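Local structure of TssK C (Escherichia coli, 5M2Y) at residues A[37-40]-A[41-44]; A[83-86]-A[87-90]. The protein forms part of the type VI secretion baseplate, its C-terminal domain, the piece described here, probably serving to bind the membrane complex. All coordinates share one frame; numbering follows the deposited sequence.

How the contacts relate
Both contacts lie at the surface and are local, each made within one continuous run of eight residues; each buries one residue, apolar Leu43 in the first and polar Asn88 in the second. Contact 1 (37-44) opens helix 40-50 after strand 28-35; contact 2 (83-90) turns the loop after strand 70-75 into strand 89-95. Contact 1 is a helix start, held by direct backbone bonds and by a methionine laid over the first turn. Contact 2 is a beta turn with one weak backbone bond, and waters do much of its bridging. Their centres are about 12 Å apart, and Gln89 joins them: its CG packs on Leu43 CD2 at 3.7 Å.

Contact 1. Residues A[37-40]-A[41-44]; sequences SMPG and HELQ
Met38 lies across the side chain of Glu42 at roughly a right angle, so that its end rests against the aliphatic part of the glutamate. With CG anti to the backbone N (chi1 -175°) and the rest of the chain extended, Met38 spans the first helical turn: CG approaches Glu42 CB, SD sits 3.7 Å from Leu43 CA, and CE packs 3.5 Å from Glu42 CG. The same methyl is 3.3 Å from Glu42 OE2, a contact of carbon with oxygen. A long unbranched thioether suits this place, being able to follow the helix surface and meet both apolar and polar groups.

The ring of Pro39 runs alongside Glu42, pointing the same way, and its CD is 3.4 Å from Glu42 OE1. The two carboxylate oxygens are thus divided, OE1 by the proline ring and OE2 by the methionine methyl, while OE2 also forms a salt bridge with Lys46 one turn on. Pro39 CB, 4.0 Å from His41 ND1, meets the imidazole obliquely.

Pro39 is the N-cap residue, and its carbonyl starts the helical bonding: Leu43 N donates to Pro39 O at 2.9 Å, and Glu42 N adds a weak bond to the same oxygen. Gln44 N then reaches Gly40 O at 3.0 Å. Proline offers no side-chain cap; it has no N-H to leave without a partner, and its ring restrains phi just before the helix, so the start rests on its carbonyl.

The side chain of Leu43, which is buried, packs on Ser36 and Leu117, as an apolar residue should, while Met38 also touches Leu117. Helix 40-50 is thereby seated against the loop holding Leu117 and the start of strand 89-95.

Contact 2. Residues A[83-86]-A[87-90]; sequences PLRL and ENQY
Arg85 and Asn88 lie side by side, their side chains starting out in the same direction. Arg85 CB is 3.3 Å from Asn88 CG, touching the amide carbon, and CG sits 3.6 Å from Asn88 ND2. At CG the chain bends (chi2 -76°), which carries the guanidinium away from the asparagine and back over the preceding peptide. NE comes close to Arg35 NH2, a like charge, while NH1 donates to Leu84 O at 3.0 Å from above the carbonyl plane. A long, flexible arginine suits this exposed place.

These two residues are the first and last of a type I beta turn, closed by a weak bond from Asn88 N to Arg85 O (3.3 Å), that leads into strand 89-95. An amide, both donor and acceptor, suits the buried Asn88: ND2 bonds Ser33 OG and OD1 bonds Arg35 NE, both on strand 28-35.

The long ring of Tyr90 carries its OH to waters beside the incoming loop. OH binds one water 2.7 Å away, lying in the ring plane, that donates to Pro83 O, and a second that accepts from Arg85 N. A third water donates to Leu86 O and Asn88 O across the turn.

Contact 1. Residues A[37-40]-A[41-44]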
loop_
_atom_site.group_PDB
_atom_site.type_symbol
_atom_site.label_atom_id
_atom_site.label_comp_id
_atom_site.label_asym_id
_atom_site.label_seq_id
_atom_site.Cartn_x
_atom_site.Cartn_y
_atom_site.Cartn_z
ATOM N N SER A 37 -1.508 13.409 -10.662
ATOM C CA SER A 37 -1.491 14.688 -11.373
ATOM C C SER A 37 -0.804 15.739 -10.471
ATOM O O SER A 37 -0.440 16.812 -10.932
ATOM C CB SER A 37 -2.909 15.114 -11.746
ATOM O OG SER A 37 -3.762 15.105 -10.615
ATOM N N MET A 38 -0.617 15.405 -9.182
ATOM C CA MET A 38 0.065 16.225 -8.179
ATOM C C MET A 38 1.568 16.232 -8.498
ATOM O O MET A 38 2.110 15.179 -8.845
ATOM C CB MET A 38 -0.153 15.603 -6.790
ATOM C CG MET A 38 0.384 16.393 -5.631
ATOM S SD MET A 38 0.089 15.531 -4.095
ATOM C CE MET A 38 0.265 16.789 -3.010
ATOM N N PRO A 39 2.261 17.385 -8.371
ATOM C CA PRO A 39 3.711 17.406 -8.633
ATOM C C PRO A 39 4.454 16.365 -7.780
ATOM O O PRO A 39 4.103 16.161 -6.622
ATOM C CB PRO A 39 4.116 18.827 -8.242
ATOM C CG PRO A 39 2.868 19.632 -8.385
ATOM C CD PRO A 39 1.756 18.723 -8.003
ATOM N N GLY A 40 5.424 15.683 -8.388
ATOM C CA GLY A 40 6.217 14.628 -7.758
ATOM C C GLY A 40 6.765 14.907 -6.369
ATOM O O GLY A 40 6.637 14.072 -5.472
ATOM N N HIS A 41 7.387 16.086 -6.172
ATOM C CA HIS A 41 7.957 16.462 -4.870
ATOM C C HIS A 41 6.863 16.641 -3.810
ATOM O O HIS A 41 7.086 16.355 -2.633
ATOM C CB HIS A 41 8.822 17.737 -4.983
ATOM C CG HIS A 41 8.043 19.022 -4.953
ATOM N ND1 HIS A 41 7.433 19.528 -6.080
ATOM C CD2 HIS A 41 7.790 19.859 -3.921
ATOM C CE1 HIS A 41 6.839 20.654 -5.710
ATOM N NE2 HIS A 41 7.023 20.887 -4.419
ATOM N N GLU A 42 5.683 17.121 -4.240
ATOM C CA GLU A 42 4.539 17.356 -3.363
ATOM C C GLU A 42 3.915 16.026 -2.967
ATOM O O GLU A 42 3.543 15.849 -1.809
ATOM C CB GLU A 42 3.523 18.213 -4.090
ATOM C CG GLU A 42 2.822 19.195 -3.196
ATOM C CD GLU A 42 1.776 19.977 -3.975
ATOM O OE1 GLU A 42 2.114 20.434 -5.078
ATOM O OE2 GLU A 42 0.621 20.058 -3.513
ATOM N N LEU A 43 3.818 15.084 -3.932
ATOM C CA LEU A 43 3.283 13.748 -3.679
ATOM C C LEU A 43 4.175 13.019 -2.662
ATOM O O LEU A 43 3.668 12.409 -1.733
ATOM C CB LEU A 43 3.168 12.959 -4.991
ATOM C CG LEU A 43 2.599 11.547 -4.912
ATOM C CD1 LEU A 43 1.136 11.574 -4.648
ATOM C CD2 LEU A 43 2.855 10.795 -6.205
ATOM N N GLN A 44 5.504 13.140 -2.806
ATOM C CA GLN A 44 6.468 12.505 -1.903
ATOM C C GLN A 44 6.283 12.963 -0.470
ATOM O O GLN A 44 6.342 12.150 0.458
ATOM C CB GLN A 44 7.890 12.839 -2.338
ATOM C CG GLN A 44 8.939 11.997 -1.645
ATOM C CD GLN A 44 10.322 12.315 -2.137
ATOM O OE1 GLN A 44 10.715 13.483 -2.279
ATOM N NE2 GLN A 44 11.104 11.251 -2.344
#

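Contact 2. Residues A[83-86]-A[87-90]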
loop_
_atom_site.group_PDB
_atom_site.type_symbol
_atom_site.label_atom_id
_atom_site.label_comp_id
_atom_site.label_asym_id
_atom_site.label_seq_id
_atom_site.Cartn_x
_atom_site.Cartn_y
_atom_site.Cartn_z
ATOM N N PRO A 83 8.701 -2.802 -13.019
ATOM C CA PRO A 83 8.529 -1.870 -14.146
ATOM C C PRO A 83 8.875 -0.433 -13.756
ATOM O O PRO A 83 8.433 0.043 -12.713
ATOM C CB PRO A 83 7.052 -2.017 -14.496
ATOM C CG PRO A 83 6.721 -3.401 -14.078
ATOM C CD PRO A 83 7.483 -3.611 -12.811
ATOM N N LEU A 84 9.720 0.215 -14.577
ATOM C CA LEU A 84 10.204 1.578 -14.337
ATOM C C LEU A 84 9.181 2.615 -14.732
ATOM O O LEU A 84 8.498 2.465 -15.741
ATOM C CB LEU A 84 11.502 1.849 -15.111
ATOM C CG LEU A 84 12.749 1.023 -14.789
ATOM C CD1 LEU A 84 13.879 1.430 -15.690
ATOM C CD2 LEU A 84 13.216 1.226 -13.358
ATOM N N ARG A 85 9.092 3.673 -13.934
ATOM C CA ARG A 85 8.204 4.797 -14.173
ATOM C C ARG A 85 8.930 6.033 -13.718
ATOM O O ARG A 85 9.120 6.230 -12.520
ATOM C CB ARG A 85 6.897 4.667 -13.389
ATOM C CG ARG A 85 6.031 3.468 -13.695
ATOM C CD ARG A 85 5.271 3.608 -14.990
ATOM N NE ARG A 85 4.367 2.478 -15.157
ATOM C CZ ARG A 85 4.681 1.339 -15.762
ATOM N NH1 ARG A 85 5.892 1.174 -16.290
ATOM N NH2 ARG A 85 3.793 0.368 -15.858
ATOM N N LEU A 86 9.336 6.863 -14.685
ATOM C CA LEU A 86 10.040 8.113 -14.446
ATOM C C LEU A 86 9.277 9.033 -13.493
ATOM O O LEU A 86 9.885 9.591 -12.591
ATOM C CB LEU A 86 10.254 8.815 -15.790
ATOM C CG LEU A 86 11.017 10.126 -15.791
ATOM C CD1 LEU A 86 12.508 9.900 -15.555
ATOM C CD2 LEU A 86 10.829 10.866 -17.103
ATOM N N GLU A 87 7.958 9.150 -13.679
ATOM C CA GLU A 87 7.083 10.035 -12.912
ATOM C C GLU A 87 6.484 9.454 -11.621
ATOM O O GLU A 87 5.799 10.177 -10.894
ATOM C CB GLU A 87 5.967 10.551 -13.820
ATOM C CG GLU A 87 6.425 11.718 -14.680
ATOM C CD GLU A 87 5.693 11.932 -15.999
ATOM O OE1 GLU A 87 4.478 11.648 -16.105
ATOM O OE2 GLU A 87 6.330 12.524 -16.894
ATOM N N ASN A 88 6.728 8.175 -11.340
ATOM C CA ASN A 88 6.206 7.543 -10.130
ATOM C C ASN A 88 7.018 7.799 -8.887
ATOM O O ASN A 88 8.225 8.050 -8.936
ATOM C CB ASN A 88 6.040 6.057 -10.306
ATOM C CG ASN A 88 4.814 5.723 -11.083
ATOM O OD1 ASN A 88 4.380 6.453 -11.982
ATOM N ND2 ASN A 88 4.240 4.598 -10.782
ATOM N N GLN A 89 6.326 7.725 -7.754
ATOM C CA GLN A 89 6.913 7.872 -6.436
ATOM C C GLN A 89 6.709 6.559 -5.723
ATOM O O GLN A 89 5.639 5.962 -5.840
ATOM C CB GLN A 89 6.232 9.001 -5.677
ATOM C CG GLN A 89 6.551 10.385 -6.239
ATOM C CD GLN A 89 7.998 10.800 -6.106
ATOM O OE1 GLN A 89 8.706 10.420 -5.163
ATOM N NE2 GLN A 89 8.439 11.668 -6.999
ATOM N N TYR A 90 7.751 6.091 -5.027
ATOM C CA TYR A 90 7.721 4.810 -4.330
ATOM C C TYR A 90 7.729 4.982 -2.834
ATOM O O TYR A 90 8.343 5.912 -2.317
ATOM C CB TYR A 90 8.839 3.882 -4.824
ATOM C CG TYR A 90 8.725 3.602 -6.312
ATOM C CD1 TYR A 90 9.253 4.479 -7.248
ATOM C CD2 TYR A 90 8.034 2.500 -6.774
ATOM C CE1 TYR A 90 9.105 4.254 -8.617
ATOM C CE2 TYR A 90 7.878 2.264 -8.137
ATOM C CZ TYR A 90 8.418 3.142 -9.056
ATOM O OH TYR A 90 8.259 2.921 -10.405
HETATM O O HOH W 1 6.569 0.849 -10.875
HETATM O O HOH W 2 10.735 3.250 -11.356
HETATM O O HOH W 3 9.538 10.393 -10.034
#